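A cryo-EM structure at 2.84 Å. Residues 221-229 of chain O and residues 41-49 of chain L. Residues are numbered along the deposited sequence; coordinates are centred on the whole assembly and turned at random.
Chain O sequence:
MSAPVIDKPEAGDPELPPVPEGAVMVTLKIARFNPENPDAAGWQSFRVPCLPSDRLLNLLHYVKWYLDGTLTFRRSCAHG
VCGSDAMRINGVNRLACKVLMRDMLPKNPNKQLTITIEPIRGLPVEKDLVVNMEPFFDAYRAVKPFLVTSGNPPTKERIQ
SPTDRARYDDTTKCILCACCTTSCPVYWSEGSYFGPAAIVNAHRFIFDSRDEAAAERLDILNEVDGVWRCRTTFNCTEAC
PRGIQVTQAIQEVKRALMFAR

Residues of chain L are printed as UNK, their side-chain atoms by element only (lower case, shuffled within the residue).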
# COMPACT_ATOMS: atom_id res chain seq x y z
N LEU O 221 -8.11 12.49 -9.49
CA LEU O 221 -8.83 13.70 -9.85
C LEU O 221 -10.29 13.68 -9.43
O LEU O 221 -10.99 14.67 -9.67
CB LEU O 221 -8.73 13.93 -11.36
CG LEU O 221 -7.32 14.12 -11.89
CD1 LEU O 221 -7.32 14.12 -13.39
CD2 LEU O 221 -6.72 15.40 -11.37
N ASN O 222 -10.77 12.61 -8.82
CA ASN O 222 -12.12 12.55 -8.27
C ASN O 222 -12.16 12.96 -6.81
O ASN O 222 -13.16 12.70 -6.13
CB ASN O 222 -12.70 11.15 -8.44
CG ASN O 222 -14.21 11.16 -8.60
OD1 ASN O 222 -14.90 11.98 -8.01
ND2 ASN O 222 -14.73 10.24 -9.40
N GLU O 223 -11.11 13.59 -6.31
CA GLU O 223 -11.08 13.99 -4.92
C GLU O 223 -11.99 15.20 -4.72
O GLU O 223 -12.57 15.75 -5.66
CB GLU O 223 -9.64 14.27 -4.50
CG GLU O 223 -9.31 13.87 -3.08
CD GLU O 223 -9.52 14.98 -2.09
OE1 GLU O 223 -9.51 16.15 -2.52
OE2 GLU O 223 -9.71 14.69 -0.89
N VAL O 224 -12.14 15.61 -3.46
CA VAL O 224 -13.01 16.76 -3.18
C VAL O 224 -12.43 18.02 -3.81
O VAL O 224 -13.18 18.91 -4.22
CB VAL O 224 -13.23 16.93 -1.67
CG1 VAL O 224 -14.01 15.75 -1.10
CG2 VAL O 224 -11.92 17.14 -0.92
N ASP O 225 -11.10 18.10 -3.93
CA ASP O 225 -10.44 19.23 -4.55
C ASP O 225 -9.74 18.84 -5.85
O ASP O 225 -8.69 19.39 -6.19
CB ASP O 225 -9.44 19.86 -3.58
CG ASP O 225 -8.41 18.89 -3.09
OD1 ASP O 225 -7.62 18.38 -3.91
OD2 ASP O 225 -8.37 18.63 -1.87
N GLY O 226 -10.32 17.91 -6.59
CA GLY O 226 -9.79 17.55 -7.88
C GLY O 226 -10.39 18.41 -8.96
O GLY O 226 -10.31 19.63 -8.89
N VAL O 227 -11.03 17.78 -9.94
CA VAL O 227 -11.51 18.53 -11.10
C VAL O 227 -12.86 19.18 -10.84
O VAL O 227 -13.21 20.16 -11.51
CB VAL O 227 -11.52 17.59 -12.31
CG1 VAL O 227 -12.61 16.56 -12.20
CG2 VAL O 227 -11.64 18.36 -13.58
N TRP O 228 -13.61 18.69 -9.85
CA TRP O 228 -14.95 19.19 -9.58
C TRP O 228 -14.96 20.58 -8.99
O TRP O 228 -16.05 21.12 -8.76
CB TRP O 228 -15.69 18.25 -8.65
CG TRP O 228 -15.71 16.86 -9.12
CD1 TRP O 228 -15.16 15.79 -8.50
CD2 TRP O 228 -16.30 16.36 -10.32
NE1 TRP O 228 -15.37 14.66 -9.23
CE2 TRP O 228 -16.07 14.99 -10.35
CE3 TRP O 228 -17.00 16.95 -11.36
CZ2 TRP O 228 -16.52 14.20 -11.39
CZ3 TRP O 228 -17.44 16.17 -12.38
CH2 TRP O 228 -17.21 14.81 -12.39
N ARG O 229 -13.81 21.18 -8.72
CA ARG O 229 -13.74 22.57 -8.32
C ARG O 229 -13.57 23.52 -9.49
O ARG O 229 -13.47 24.72 -9.28
CB ARG O 229 -12.59 22.80 -7.35
CG ARG O 229 -12.65 21.97 -6.10
CD ARG O 229 -11.75 22.54 -5.04
NE ARG O 229 -12.01 23.94 -4.77
CZ ARG O 229 -11.48 24.62 -3.77
NH1 ARG O 229 -10.66 24.02 -2.92
NH2 ARG O 229 -11.77 25.90 -3.60
N UNK L 41 -17.13 9.29 -0.59
CA UNK L 41 -16.71 9.10 -1.99
C UNK L 41 -17.86 9.30 -2.96
O UNK L 41 -19.01 8.95 -2.66
c UNK L 41 -16.22 7.65 -2.01
c UNK L 41 -15.83 7.37 -0.61
c UNK L 41 -16.81 8.12 0.24
N UNK L 42 -17.54 9.88 -4.11
CA UNK L 42 -18.49 10.13 -5.19
C UNK L 42 -19.62 11.05 -4.78
O UNK L 42 -20.68 11.06 -5.41
c UNK L 42 -17.15 7.20 -5.79
o UNK L 42 -15.32 5.63 -8.50
c UNK L 42 -16.24 6.42 -6.46
c UNK L 42 -18.05 7.94 -7.86
c UNK L 42 -19.07 8.82 -5.74
c UNK L 42 -18.07 7.97 -6.48
c UNK L 42 -16.23 6.41 -7.83
c UNK L 42 -17.14 7.16 -8.54
N UNK L 43 -19.44 11.84 -3.73
CA UNK L 43 -20.46 12.82 -3.38
C UNK L 43 -20.34 14.06 -4.25
O UNK L 43 -21.36 14.66 -4.61
c UNK L 43 -20.82 15.54 -1.20
c UNK L 43 -22.65 14.05 -1.42
c UNK L 43 -23.51 15.06 -1.05
c UNK L 43 -21.68 16.54 -0.82
c UNK L 43 -21.30 14.28 -1.50
c UNK L 43 -20.36 13.19 -1.91
c UNK L 43 -23.02 16.30 -0.75
N UNK L 44 -19.12 14.46 -4.61
CA UNK L 44 -18.93 15.66 -5.41
C UNK L 44 -19.40 15.45 -6.84
O UNK L 44 -19.96 16.37 -7.45
c UNK L 44 -17.00 16.50 -4.04
c UNK L 44 -17.47 16.06 -5.39
c UNK L 44 -17.61 17.82 -3.64
o UNK L 44 -17.84 18.03 -2.43
o UNK L 44 -17.87 18.64 -4.54
N UNK L 45 -19.20 14.26 -7.39
CA UNK L 45 -19.67 13.98 -8.73
C UNK L 45 -21.18 14.11 -8.82
O UNK L 45 -21.71 14.71 -9.76
c UNK L 45 -20.48 9.99 -11.54
c UNK L 45 -19.54 10.62 -10.57
n UNK L 45 -20.22 8.53 -11.66
c UNK L 45 -19.84 12.08 -10.40
c UNK L 45 -19.23 12.58 -9.14
N UNK L 46 -21.88 13.61 -7.81
CA UNK L 46 -23.33 13.63 -7.84
C UNK L 46 -23.90 14.98 -7.45
O UNK L 46 -24.95 15.36 -7.95
c UNK L 46 -23.88 12.53 -6.95
c UNK L 46 -23.42 8.76 -8.86
c UNK L 46 -24.25 10.96 -8.86
c UNK L 46 -22.88 8.96 -7.62
c UNK L 46 -23.03 10.17 -7.00
o UNK L 46 -23.28 7.55 -9.48
c UNK L 46 -24.10 9.76 -9.48
c UNK L 46 -23.73 11.19 -7.61
N UNK L 47 -23.21 15.75 -6.61
CA UNK L 47 -23.62 17.13 -6.39
C UNK L 47 -23.47 17.95 -7.66
O UNK L 47 -24.34 18.76 -7.99
c UNK L 47 -22.79 17.73 -5.26
N UNK L 48 -22.39 17.74 -8.39
CA UNK L 48 -22.19 18.38 -9.69
C UNK L 48 -23.32 18.04 -10.66
O UNK L 48 -23.95 18.93 -11.26
c UNK L 48 -20.83 17.37 -14.78
c UNK L 48 -19.47 19.79 -11.22
c UNK L 48 -20.94 17.36 -13.43
c UNK L 48 -20.32 18.37 -12.71
n UNK L 48 -19.09 20.21 -12.46
c UNK L 48 -19.49 19.35 -14.76
c UNK L 48 -19.60 19.35 -13.39
c UNK L 48 -20.24 18.68 -11.32
c UNK L 48 -20.84 17.91 -10.22
c UNK L 48 -20.11 18.35 -15.43
N UNK L 49 -23.61 16.75 -10.81
CA UNK L 49 -24.67 16.33 -11.71
C UNK L 49 -26.03 16.87 -11.27
O UNK L 49 -26.86 17.21 -12.11
c UNK L 49 -24.72 14.81 -11.79
c UNK L 49 -24.06 14.50 -14.15
c UNK L 49 -23.78 12.66 -12.53
c UNK L 49 -23.73 14.15 -12.73

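Position 41 of chain L has three side-chain carbons that close a ring onto its own backbone nitrogen, the mark of proline. P41(L) makes no contact with the chain O stretch.

At position 42 one carbon leads into a six-carbon ring that bears a single oxygen, which identifies a tyrosine. The CA-to-CB bond of Y42(L) points away from chain O, yet the ring comes back far enough for CE2 to lie 4.0 Å from ND2 of N222(O). No hydrogen bond joins the two residues, and the tyrosine hydroxyl is satisfied elsewhere in the structure.

Position 43 carries one carbon and then a ring of six carbons with no oxygen, so it is phenylalanine. F43(L) is exposed and stays clear of chain O, but its backbone O accepts a hydrogen bond from the N of position 47 at 2.9 Å, an early link of the helix.

Position 44 has three side-chain carbons, the third carrying two oxygens: an unbranched chain ending in a carboxylate, hence glutamate. Its CB points toward chain O and lies 3.9 Å from CD1 of W228(O). The aliphatic part of E44(L) also meets V224(O), with CG 4.1 Å from the CA of that valine and 4.3 Å from its CG1. The contact is thus made through carbon, and the carboxylate forms no salt bridge or hydrogen bond with the chain O stretch.

At position 45 four carbons in a row end in a nitrogen, which is lysine. The chain is fully extended, all four chi angles being t, and its end leads away from chain O. What remains at the contact is the base of the residue: CB of K45(L) is 3.9 Å from CZ2 of W228(O), and CA sits over the face of the indole, 4.2 Å from the centroid of the W228(O) six-membered ring.

Position 46 repeats the pattern of one carbon and a six-carbon ring bearing an oxygen. Y46(L) is exposed and out of reach of chain O. Position 47 has a single side-chain carbon and is alanine; A47(L) is buried, but not by this stretch.

Position 48 shows one carbon followed by fused five- and six-membered rings, with eight carbons and one nitrogen in the ring system, so it is tryptophan. The edge of W228(O) approaches the face of W48(L), CZ3 to CD2 at 3.6 Å, with the planes at 54°.

Position 49 has four carbons forked at the second, leucine; L49(L) does not touch chain O.

The contact centres on W228(O), which meets E44(L), K45(L) and W48(L), residues one helical turn brings to the same side. Within chain O, NE1 of W228(O) donates a hydrogen bond to OD1 of N222(O) at 3.0 Å, satisfying the indole nitrogen and linking the two residues. With no hydrogen bond between the stretches, the interface rests on packing: CH-pi, edge-to-face and aliphatic contacts around one indole, with further contacts from N222(O) to Y42(L) and from V224(O) to E44(L).

Chain L 41-49: PYFEKYAWL
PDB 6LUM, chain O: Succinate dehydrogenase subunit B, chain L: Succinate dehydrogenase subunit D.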